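Local structure of probable 2-phosphosulfolactate phosphatase (Clostridium acetobutylicum, 1VR0) at residues V35-L40 against V152-A157; R41-I46 against I130-V135; K55-V60 against K108-T113; D76-G81 against F91-S96. The protein probably catalyses the magnesium-dependent hydrolysis of (2R)-O-phospho-3-sulfolactate to (2R)-3-sulfolactate and phosphate. All coordinates share one frame; numbering follows the deposited sequence.

Contact 1: residues V35-L40 against V152-A157. With MG (magnesium ion), chain D; 3SL ((2R)-3-sulfolactic acid), chain E.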
# COMPACT_ATOMS: atom_id res chain seq x y z
N VAL A 35 -8.13 9.98 -9.26
CA VAL A 35 -9.15 9.06 -9.68
C VAL A 35 -9.58 8.27 -8.45
O VAL A 35 -8.80 7.54 -7.88
CB VAL A 35 -8.61 8.11 -10.73
CG1 VAL A 35 -9.66 7.08 -11.12
CG2 VAL A 35 -8.11 8.90 -11.96
N VAL A 36 -10.82 8.45 -8.02
CA VAL A 36 -11.29 7.77 -6.83
C VAL A 36 -11.96 6.44 -7.20
O VAL A 36 -12.81 6.38 -8.11
CB VAL A 36 -12.22 8.65 -6.02
CG1 VAL A 36 -12.70 7.89 -4.81
CG2 VAL A 36 -11.51 9.93 -5.59
N ILE A 37 -11.58 5.38 -6.50
CA ILE A 37 -12.12 4.05 -6.75
C ILE A 37 -12.70 3.40 -5.49
O ILE A 37 -12.03 3.26 -4.48
CB ILE A 37 -11.06 3.16 -7.41
CG1 ILE A 37 -10.75 3.72 -8.80
CG2 ILE A 37 -11.54 1.75 -7.59
CD1 ILE A 37 -9.48 3.19 -9.38
N ASP A 38 -13.98 3.05 -5.56
CA ASP A 38 -14.62 2.19 -4.54
C ASP A 38 -15.56 1.24 -5.32
O ASP A 38 -16.78 1.43 -5.34
CB ASP A 38 -15.39 3.04 -3.52
CG ASP A 38 -15.90 2.23 -2.34
OD1 ASP A 38 -15.15 1.40 -1.83
OD2 ASP A 38 -17.06 2.41 -1.88
N MSE A 39 -15.01 0.24 -6.00
CA MSE A 39 -15.79 -0.47 -7.02
C MSE A 39 -16.92 -1.32 -6.45
O MSE A 39 -17.92 -1.61 -7.14
CB MSE A 39 -14.90 -1.32 -7.93
CG MSE A 39 -14.10 -2.34 -7.20
SE MSE A 39 -13.57 -3.89 -8.31
CE MSE A 39 -15.33 -4.40 -9.00
N LEU A 40 -16.77 -1.73 -5.19
CA LEU A 40 -17.81 -2.52 -4.53
C LEU A 40 -18.22 -1.76 -3.31
O LEU A 40 -17.79 -2.14 -2.20
CB LEU A 40 -17.28 -3.91 -4.14
CG LEU A 40 -17.12 -4.82 -5.35
CD1 LEU A 40 -16.40 -6.15 -5.00
CD2 LEU A 40 -18.43 -5.11 -6.02
N VAL A 152 -1.09 11.86 -12.26
CA VAL A 152 -2.24 11.13 -11.80
C VAL A 152 -1.98 10.49 -10.46
O VAL A 152 -0.90 10.00 -10.22
CB VAL A 152 -2.62 10.04 -12.80
CG1 VAL A 152 -3.80 9.24 -12.32
CG2 VAL A 152 -2.97 10.69 -14.11
N VAL A 153 -2.98 10.50 -9.59
CA VAL A 153 -2.96 9.65 -8.43
C VAL A 153 -4.28 8.88 -8.40
O VAL A 153 -5.35 9.44 -8.52
CB VAL A 153 -2.67 10.41 -7.12
CG1 VAL A 153 -3.67 11.50 -6.88
CG2 VAL A 153 -2.71 9.46 -5.95
N ILE A 154 -4.18 7.57 -8.26
CA ILE A 154 -5.36 6.71 -8.16
C ILE A 154 -5.62 6.43 -6.70
O ILE A 154 -4.83 5.81 -6.01
CB ILE A 154 -5.15 5.46 -8.98
CG1 ILE A 154 -5.12 5.88 -10.44
CG2 ILE A 154 -6.30 4.50 -8.81
CD1 ILE A 154 -4.63 4.81 -11.32
N VAL A 155 -6.74 6.97 -6.22
CA VAL A 155 -7.05 6.96 -4.79
C VAL A 155 -8.01 5.81 -4.53
O VAL A 155 -9.18 5.92 -4.83
CB VAL A 155 -7.68 8.29 -4.35
CG1 VAL A 155 -7.92 8.32 -2.84
CG2 VAL A 155 -6.81 9.46 -4.76
N ASN A 156 -7.49 4.70 -4.03
CA ASN A 156 -8.33 3.58 -3.59
C ASN A 156 -9.06 3.97 -2.31
O ASN A 156 -8.45 4.49 -1.40
CB ASN A 156 -7.46 2.35 -3.31
CG ASN A 156 -6.80 1.80 -4.56
OD1 ASN A 156 -6.54 2.54 -5.49
ND2 ASN A 156 -6.57 0.52 -4.60
N ALA A 157 -10.36 3.74 -2.24
CA ALA A 157 -11.08 3.98 -0.99
C ALA A 157 -10.68 2.91 0.03
O ALA A 157 -10.57 3.18 1.22
CB ALA A 157 -12.56 3.98 -1.20
MG MG D . -13.69 -0.13 -1.42
O11 3SL E . -18.83 -2.63 4.18
C1 3SL E . -19.57 -2.86 3.20
O12 3SL E . -20.06 -3.98 2.91
C2 3SL E . -19.86 -1.70 2.32
O2 3SL E . -18.66 -0.95 2.20
C3 3SL E . -20.38 -2.24 1.00
S 3SL E . -20.51 -1.05 -0.15
O3S 3SL E . -21.91 -0.61 -0.25
O1S 3SL E . -19.47 0.04 -0.04
O2S 3SL E . -20.31 -1.69 -1.45
O HOH W 1 -14.59 -1.37 -3.44
O HOH W 2 -13.88 -2.45 -0.57

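Contact 2: residues R41-I46 against I130-V135. With 3SL ((2R)-3-sulfolactic acid), chain E.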
# COMPACT_ATOMS: atom_id res chain seq x y z
N ARG A 41 -19.08 -0.74 -3.44
CA ARG A 41 -19.89 -0.44 -4.63
C ARG A 41 -20.07 1.04 -4.95
O ARG A 41 -20.62 1.35 -6.01
CB ARG A 41 -21.30 -1.04 -4.48
CG ARG A 41 -21.37 -2.56 -4.42
CD ARG A 41 -22.73 -3.04 -3.91
NE ARG A 41 -22.93 -2.74 -2.49
CZ ARG A 41 -24.10 -2.79 -1.85
NH1 ARG A 41 -24.18 -2.50 -0.57
NH2 ARG A 41 -25.21 -3.14 -2.49
N ALA A 42 -19.60 1.94 -4.10
CA ALA A 42 -19.92 3.39 -4.22
C ALA A 42 -19.63 4.03 -5.59
O ALA A 42 -20.47 4.73 -6.11
CB ALA A 42 -19.27 4.22 -3.13
N THR A 43 -18.45 3.81 -6.16
CA THR A 43 -18.15 4.44 -7.43
C THR A 43 -18.81 3.72 -8.59
O THR A 43 -18.98 4.32 -9.65
CB THR A 43 -16.66 4.59 -7.71
OG1 THR A 43 -16.00 3.32 -7.60
CG2 THR A 43 -16.07 5.55 -6.74
N SER A 44 -19.19 2.46 -8.39
CA SER A 44 -20.01 1.76 -9.37
C SER A 44 -21.43 2.31 -9.36
O SER A 44 -22.06 2.42 -10.42
CB SER A 44 -20.01 0.26 -9.11
OG SER A 44 -18.70 -0.23 -9.30
N VAL A 45 -21.91 2.68 -8.17
CA VAL A 45 -23.20 3.33 -8.04
C VAL A 45 -23.17 4.72 -8.70
O VAL A 45 -23.96 5.04 -9.58
CB VAL A 45 -23.65 3.46 -6.57
CG1 VAL A 45 -24.70 4.48 -6.45
CG2 VAL A 45 -24.13 2.11 -6.02
N ILE A 46 -22.25 5.56 -8.29
CA ILE A 46 -22.18 6.90 -8.84
C ILE A 46 -22.13 6.87 -10.38
O ILE A 46 -22.87 7.59 -11.05
CB ILE A 46 -20.99 7.66 -8.28
CG1 ILE A 46 -21.24 7.96 -6.81
CG2 ILE A 46 -20.78 8.96 -9.04
CD1 ILE A 46 -19.99 8.01 -5.99
N ILE A 130 -10.96 15.80 -9.79
CA ILE A 130 -11.34 14.53 -9.16
C ILE A 130 -12.27 13.73 -10.08
O ILE A 130 -13.41 14.10 -10.30
CB ILE A 130 -12.06 14.71 -7.82
CG1 ILE A 130 -11.19 15.43 -6.80
CG2 ILE A 130 -12.50 13.32 -7.28
CD1 ILE A 130 -11.40 16.89 -6.77
N LEU A 131 -11.79 12.60 -10.58
CA LEU A 131 -12.57 11.71 -11.43
C LEU A 131 -13.13 10.54 -10.65
O LEU A 131 -12.54 10.09 -9.68
CB LEU A 131 -11.70 11.14 -12.55
CG LEU A 131 -10.98 12.17 -13.42
CD1 LEU A 131 -10.17 11.45 -14.50
CD2 LEU A 131 -11.97 13.16 -14.07
N ILE A 132 -14.26 10.03 -11.08
CA ILE A 132 -14.85 8.88 -10.41
C ILE A 132 -14.66 7.69 -11.31
O ILE A 132 -15.12 7.71 -12.43
CB ILE A 132 -16.34 9.07 -10.14
CG1 ILE A 132 -16.58 10.33 -9.29
CG2 ILE A 132 -16.89 7.84 -9.48
CD1 ILE A 132 -15.76 10.40 -7.98
N GLY A 133 -13.99 6.66 -10.80
CA GLY A 133 -13.66 5.50 -11.61
C GLY A 133 -14.13 4.19 -11.04
O GLY A 133 -14.34 4.03 -9.84
N SER A 134 -14.30 3.23 -11.94
CA SER A 134 -14.81 1.91 -11.60
C SER A 134 -14.43 1.02 -12.75
O SER A 134 -13.96 1.51 -13.79
CB SER A 134 -16.34 1.96 -11.46
OG SER A 134 -16.98 2.35 -12.68
N VAL A 135 -14.69 -0.27 -12.61
CA VAL A 135 -14.51 -1.18 -13.75
C VAL A 135 -15.40 -0.78 -14.91
O VAL A 135 -15.01 -0.86 -16.08
CB VAL A 135 -14.77 -2.68 -13.36
CG1 VAL A 135 -14.49 -3.62 -14.53
CG2 VAL A 135 -13.89 -3.07 -12.23
O11 3SL E . -18.83 -2.63 4.18
C1 3SL E . -19.57 -2.86 3.20
O12 3SL E . -20.06 -3.98 2.91
C2 3SL E . -19.86 -1.70 2.32
O2 3SL E . -18.66 -0.95 2.20
C3 3SL E . -20.38 -2.24 1.00
S 3SL E . -20.51 -1.05 -0.15
O3S 3SL E . -21.91 -0.61 -0.25
O1S 3SL E . -19.47 0.04 -0.04
O2S 3SL E . -20.31 -1.69 -1.45
O HOH W 3 -17.07 -1.31 -11.30

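Contact 3: residues K55-V60 against K108-T113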
# COMPACT_ATOMS: atom_id res chain seq x y z
N LYS A 55 -29.12 13.81 -12.28
CA LYS A 55 -28.63 15.17 -12.48
C LYS A 55 -27.32 15.42 -11.78
O LYS A 55 -26.41 16.02 -12.35
CB LYS A 55 -29.60 16.19 -11.97
CG LYS A 55 -29.04 17.61 -12.05
CD LYS A 55 -30.16 18.65 -12.14
CE LYS A 55 -29.59 20.04 -12.34
NZ LYS A 55 -30.60 20.89 -12.96
N ARG A 56 -27.26 15.03 -10.52
CA ARG A 56 -26.03 15.17 -9.76
C ARG A 56 -26.01 14.21 -8.60
O ARG A 56 -27.05 13.78 -8.14
CB ARG A 56 -25.89 16.60 -9.24
CG ARG A 56 -26.91 16.98 -8.15
CD ARG A 56 -26.54 18.30 -7.49
NE ARG A 56 -26.75 19.46 -8.34
CZ ARG A 56 -27.93 20.06 -8.50
NH1 ARG A 56 -29.01 19.61 -7.87
NH2 ARG A 56 -28.04 21.11 -9.29
N VAL A 57 -24.81 13.89 -8.14
CA VAL A 57 -24.63 13.16 -6.90
C VAL A 57 -23.92 14.08 -5.91
O VAL A 57 -22.91 14.67 -6.26
CB VAL A 57 -23.76 11.90 -7.06
CG1 VAL A 57 -23.62 11.21 -5.73
CG2 VAL A 57 -24.36 10.93 -8.10
N VAL A 58 -24.45 14.19 -4.69
CA VAL A 58 -23.83 14.96 -3.62
C VAL A 58 -23.37 13.98 -2.52
O VAL A 58 -24.19 13.51 -1.74
CB VAL A 58 -24.81 15.94 -3.00
CG1 VAL A 58 -24.13 16.74 -1.88
CG2 VAL A 58 -25.43 16.83 -4.05
N PRO A 59 -22.05 13.67 -2.46
CA PRO A 59 -21.50 12.83 -1.42
C PRO A 59 -21.29 13.56 -0.10
O PRO A 59 -20.79 14.67 -0.06
CB PRO A 59 -20.15 12.41 -2.02
CG PRO A 59 -19.76 13.50 -2.85
CD PRO A 59 -21.01 14.10 -3.40
N VAL A 60 -21.72 12.94 0.99
CA VAL A 60 -21.54 13.49 2.33
C VAL A 60 -21.00 12.41 3.29
O VAL A 60 -21.01 11.20 3.01
CB VAL A 60 -22.83 14.09 2.86
CG1 VAL A 60 -23.35 15.17 1.91
CG2 VAL A 60 -23.90 13.03 3.12
N LYS A 108 -32.94 13.54 -11.06
CA LYS A 108 -32.94 13.67 -9.62
C LYS A 108 -31.55 14.01 -9.07
O LYS A 108 -30.54 13.95 -9.78
CB LYS A 108 -33.58 12.43 -8.99
CG LYS A 108 -35.10 12.52 -9.22
CD LYS A 108 -35.85 11.31 -8.79
CE LYS A 108 -37.37 11.57 -8.79
NZ LYS A 108 -37.77 12.37 -7.60
N THR A 109 -31.53 14.44 -7.81
CA THR A 109 -30.31 14.76 -7.08
C THR A 109 -30.08 13.69 -6.00
O THR A 109 -30.85 13.57 -5.07
CB THR A 109 -30.42 16.15 -6.42
OG1 THR A 109 -30.28 17.17 -7.40
CG2 THR A 109 -29.35 16.35 -5.36
N LEU A 110 -29.00 12.94 -6.13
CA LEU A 110 -28.73 11.82 -5.24
C LEU A 110 -27.79 12.24 -4.11
O LEU A 110 -26.61 12.50 -4.33
CB LEU A 110 -28.11 10.70 -6.06
CG LEU A 110 -27.64 9.46 -5.35
CD1 LEU A 110 -28.74 8.84 -4.49
CD2 LEU A 110 -27.22 8.52 -6.42
N ILE A 111 -28.35 12.35 -2.91
CA ILE A 111 -27.56 12.60 -1.72
C ILE A 111 -27.09 11.22 -1.22
O ILE A 111 -27.89 10.34 -0.93
CB ILE A 111 -28.37 13.26 -0.60
CG1 ILE A 111 -29.18 14.47 -1.08
CG2 ILE A 111 -27.48 13.67 0.53
CD1 ILE A 111 -28.42 15.52 -1.86
N MSE A 112 -25.78 11.01 -1.14
CA MSE A 112 -25.30 9.77 -0.58
C MSE A 112 -24.14 9.86 0.38
O MSE A 112 -23.30 10.76 0.31
CB MSE A 112 -24.95 8.74 -1.66
CG MSE A 112 -24.18 9.23 -2.85
SE MSE A 112 -23.53 7.71 -4.03
CE MSE A 112 -24.92 6.20 -3.54
N THR A 113 -24.13 8.89 1.29
CA THR A 113 -23.07 8.71 2.23
C THR A 113 -22.80 7.22 2.31
O THR A 113 -23.74 6.42 2.38
CB THR A 113 -23.44 9.31 3.60
OG1 THR A 113 -22.35 9.11 4.49
CG2 THR A 113 -24.71 8.69 4.20

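Contact 4: residues D76-G81 against F91-S96. With 3SL ((2R)-3-sulfolactic acid), chain E.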
# COMPACT_ATOMS: atom_id res chain seq x y z
N ASP A 76 -36.71 17.03 -5.77
CA ASP A 76 -35.92 16.21 -6.69
C ASP A 76 -34.78 15.43 -6.05
O ASP A 76 -34.00 14.79 -6.78
CB ASP A 76 -35.31 17.09 -7.80
CG ASP A 76 -36.34 17.62 -8.76
OD1 ASP A 76 -37.16 16.79 -9.25
OD2 ASP A 76 -36.33 18.85 -8.98
N ALA A 77 -34.66 15.53 -4.73
CA ALA A 77 -33.58 14.90 -3.98
C ALA A 77 -33.98 13.50 -3.59
O ALA A 77 -35.11 13.29 -3.24
CB ALA A 77 -33.27 15.69 -2.73
N ILE A 78 -33.05 12.56 -3.66
CA ILE A 78 -33.23 11.23 -3.12
C ILE A 78 -32.04 10.84 -2.23
O ILE A 78 -30.93 11.35 -2.40
CB ILE A 78 -33.42 10.17 -4.24
CG1 ILE A 78 -32.26 10.20 -5.24
CG2 ILE A 78 -34.73 10.41 -4.99
CD1 ILE A 78 -32.38 9.14 -6.33
N LEU A 79 -32.28 9.93 -1.28
CA LEU A 79 -31.27 9.49 -0.30
C LEU A 79 -30.82 8.06 -0.56
O LEU A 79 -31.61 7.13 -0.50
CB LEU A 79 -31.86 9.56 1.12
CG LEU A 79 -32.00 10.94 1.76
CD1 LEU A 79 -32.86 10.87 2.98
CD2 LEU A 79 -30.64 11.51 2.12
N GLY A 80 -29.53 7.89 -0.80
CA GLY A 80 -28.94 6.54 -0.95
C GLY A 80 -27.58 6.37 -0.29
O GLY A 80 -27.04 7.30 0.29
N GLY A 81 -27.04 5.16 -0.39
CA GLY A 81 -25.76 4.77 0.24
C GLY A 81 -25.92 3.61 1.20
O GLY A 81 -26.84 2.81 1.09
N PHE A 91 -33.78 6.06 4.38
CA PHE A 91 -33.26 6.41 3.04
C PHE A 91 -34.15 5.81 1.96
O PHE A 91 -34.98 4.96 2.25
CB PHE A 91 -31.80 5.92 2.85
CG PHE A 91 -30.74 6.86 3.38
CD1 PHE A 91 -30.98 7.67 4.49
CD2 PHE A 91 -29.52 6.93 2.77
CE1 PHE A 91 -30.00 8.54 4.97
CE2 PHE A 91 -28.52 7.81 3.25
CZ PHE A 91 -28.78 8.61 4.35
N ASP A 92 -33.96 6.26 0.73
CA ASP A 92 -34.78 5.82 -0.39
C ASP A 92 -34.19 4.57 -1.03
O ASP A 92 -34.92 3.64 -1.38
CB ASP A 92 -34.91 6.95 -1.42
CG ASP A 92 -35.60 8.17 -0.84
OD1 ASP A 92 -36.70 8.00 -0.29
OD2 ASP A 92 -35.06 9.29 -0.89
N PHE A 93 -32.87 4.55 -1.16
CA PHE A 93 -32.18 3.45 -1.77
C PHE A 93 -30.96 3.07 -0.98
O PHE A 93 -30.53 3.77 -0.05
CB PHE A 93 -31.82 3.79 -3.22
CG PHE A 93 -33.01 4.12 -4.03
CD1 PHE A 93 -33.95 3.12 -4.35
CD2 PHE A 93 -33.27 5.43 -4.41
CE1 PHE A 93 -35.14 3.40 -5.06
CE2 PHE A 93 -34.44 5.74 -5.12
CZ PHE A 93 -35.39 4.70 -5.44
N SER A 94 -30.40 1.94 -1.37
CA SER A 94 -29.28 1.34 -0.70
C SER A 94 -28.08 1.66 -1.55
O SER A 94 -28.05 2.74 -2.14
CB SER A 94 -29.58 -0.14 -0.51
OG SER A 94 -28.42 -0.91 -0.51
N ASN A 95 -27.08 0.79 -1.60
CA ASN A 95 -25.87 1.04 -2.39
C ASN A 95 -25.64 -0.01 -3.50
O ASN A 95 -24.52 -0.27 -3.91
CB ASN A 95 -24.63 1.18 -1.47
CG ASN A 95 -23.59 2.05 -2.09
OD1 ASN A 95 -23.91 3.14 -2.55
ND2 ASN A 95 -22.36 1.58 -2.17
N SER A 96 -26.75 -0.55 -4.00
CA SER A 96 -26.72 -1.44 -5.14
C SER A 96 -26.88 -0.63 -6.39
O SER A 96 -27.84 0.08 -6.51
CB SER A 96 -27.89 -2.42 -5.08
OG SER A 96 -28.00 -3.04 -6.33
O11 3SL E . -18.83 -2.63 4.18
C1 3SL E . -19.57 -2.86 3.20
O12 3SL E . -20.06 -3.98 2.91
C2 3SL E . -19.86 -1.70 2.32
O2 3SL E . -18.66 -0.95 2.20
C3 3SL E . -20.38 -2.24 1.00
S 3SL E . -20.51 -1.05 -0.15
O3S 3SL E . -21.91 -0.61 -0.25
O1S 3SL E . -19.47 0.04 -0.04
O2S 3SL E . -20.31 -1.69 -1.45
O HOH W 4 -29.21 3.60 2.32

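Contact 1: residues V35-L40 against V152-A157
Ile37 and Ile154 share one torsion, CG1 anti to the carbonyl carbon (chi1 -66° and -68°), whereas Asp38 sets CG anti to its backbone N (chi1 -172°) and so carries its carboxylate forward to the magnesium ion. The two isoleucines cross obliquely on one face of the sheet, and the tip of Ile37, CD1, lies 3.5 Å from the branch methyl CG2 of Ile154. Val35 shares this face, its CB 4.2 Å from Ile154 CG1; helices 138-148 and 165-181 pack against it, and Ser171 of the latter takes up Asn156 OD1. Val36 and Val155 touch on the other face, CG2 of the first near CB of the second. The backbones run parallel in matching register. Val35 N donates to Val153 O, Val155 N to Val35 O (2.7 Å), Ile37 N to Val155 O and Ala157 N to Ile37 O (2.8 Å), all four fairly straight, so Val35 and Ile37 spend both polar backbone atoms on this neighbour while Val36 turns its own to strand 129-133. Just past the last bond, Asp38 OD1 binds magnesium at 2.1 Å and passes 3.7 Å from Ala157 CB; the ion also holds Gly158 O, Asp167 OD2 and two waters, one of which accepts a bond from Leu40 N. The positive ion would be expected to favour a charged Asp38. A metal carboxylate just beyond the C-terminal ends of adjacent parallel strands is the classic active-site position of alpha/beta proteins, here the magnesium site of the phosphatase.

Contact 2: residues R41-I46 against I130-V135
Two hydrogen bonds grip Thr43 OG1: it donates to Gly133 O at 2.9 Å, in the plane of that carbonyl, and it accepts from Asp38 N. The hydroxyl sits in the crowded position between backbone N and carbonyl carbon (chi1 54°), and the pair of bonds fixes its rotation. The same torsion sends Thr43 CG2 over to the branch methyl of Ile132, CG2 to CG2 3.7 Å, with the two side chains crossing obliquely. One turn on, Ile46 meets that Ile132 methyl through its own CG2 at 4.1 Å, here nearly at a right angle. This is the start of helix 42-51 in a beta-alpha unit: the helix follows strand 33-37, and its first turn, residues 42-46, runs across residues 130-133 of the neighbouring strand at 97°. Ser44 OG donates to Met39 O and accepts from a water at 2.8 Å, which in turn takes a weak bond from Val135 N; Ser134, whose CB lies alongside, pairs its hydroxyl with Asn137. Arg41 occupies the N-cap position after a cis peptide bond and turns the other way, to the sulfolactate. Its guanidinium presents an edge to the sulfonate, with S in its plane. Arg41 NE donates to the ligand's O2S at 3.0 Å, fairly straight (161°), Arg41 NH1 donates to its O3S at 3.0 Å, and NH2 forms a salt bridge with Asp225.

Contact 3: residues K55-V60 against K108-T113
Val60 loses 67 Å² to the neighbouring segment, more than any other residue here, and Val57 and Met112 lose 55 Å² each, as does Thr109. Val60 holds CG2 in the crowded position between backbone N and carbonyl carbon, which brings that methyl within 3.8 Å of Thr113 CB, the two side chains crossing at about a right angle. Its backbone is used twice: Val60 N donates to Met112 O at 2.8 Å, almost along the C=O axis, and Val60 O accepts from Thr113 OG1 at 2.9 Å, a donor well above the carbonyl plane. That hydroxyl also accepts from Arg83. The strands are neighbours in a three-stranded parallel sheet, 109-113 in the middle between 56-59 and 77-81. On the face covered by helix 42-51, Met112 CG, itself in the crowded position, comes to 3.5 Å from Val57 CG1, and Val57 CG2 lies alongside Leu110 CD2. Val58 and Ile111 point together to the opposite face, with Ile111 CD1 folded back to 3.8 Å from Val58 CB. Thr109 runs beside Arg56 there: Arg56 NH1 makes a weak bond to Thr109 OG1 at 2.8 Å, while NE forms a salt bridge with Glu245.

Contact 4: residues D76-G81 against F91-S96
The Phe91 ring lies with one face on Leu79: Leu79 CB sits 3.7 Å above the ring plane, a CH-pi contact displaced toward the rim, Leu79 CD2 continues over the CE1-CZ side, and Leu79 CD1 lies beyond the rim near Phe91 CD1. At the ring's edge, near the plane, Gly80 O approaches Phe91 CE2 to 3.3 Å and Gly81 N lies close by. Phe93, turned to the other side, meets Ile78 CD1 obliquely through CE2. The loop thus runs along strand 77-81, an outermost strand of the three-stranded parallel sheet, on the side away from strand 109-113. Leu79 is gripped by three bonds: its O accepts in the carbonyl plane from Asp92 N (2.8 Å) and Phe93 N (2.9 Å), and its N donates to the anti lone pair of Asp92 OD2 at 2.9 Å. Gly81 N donates to Ser94 O from far above the carbonyl plane, and a water bridges Gly81 O and Phe93 O. Gly81 adopts backbone angles (121°, -155°) that suit glycine. Asn95, with CG anti to its backbone N (chi1 -152°), keeps OD1 3.7 Å from Gly81 CA and donates from ND2 to the sulfonate oxygen O3S of the sulfolactate at 2.9 Å.

Contacts 1 and 2 are built on the large mixed sheet and contacts 3 and 4 on the small parallel one; in each pair the centres are about 8 Å apart. Helix 42-51 joins the halves: it starts two residues beyond contact 1, and Val45 and Ile46 pack on Met112 of contact 3, with Val45 CG1 3.4 Å from Met112 CE. Contacts 3 and 4 are joined by backbone pairing that includes Ile78 N to Thr109 O at 2.8 Å. The sulfolactate lies between the halves, where Arg41 of contact 2 and Asn95 of contact 4 hold the same sulfonate oxygen, while contact 1 supplies Asp38, one of the magnesium ligands. In contact 3, Met112 stands about 8 Å from the sulfolactate.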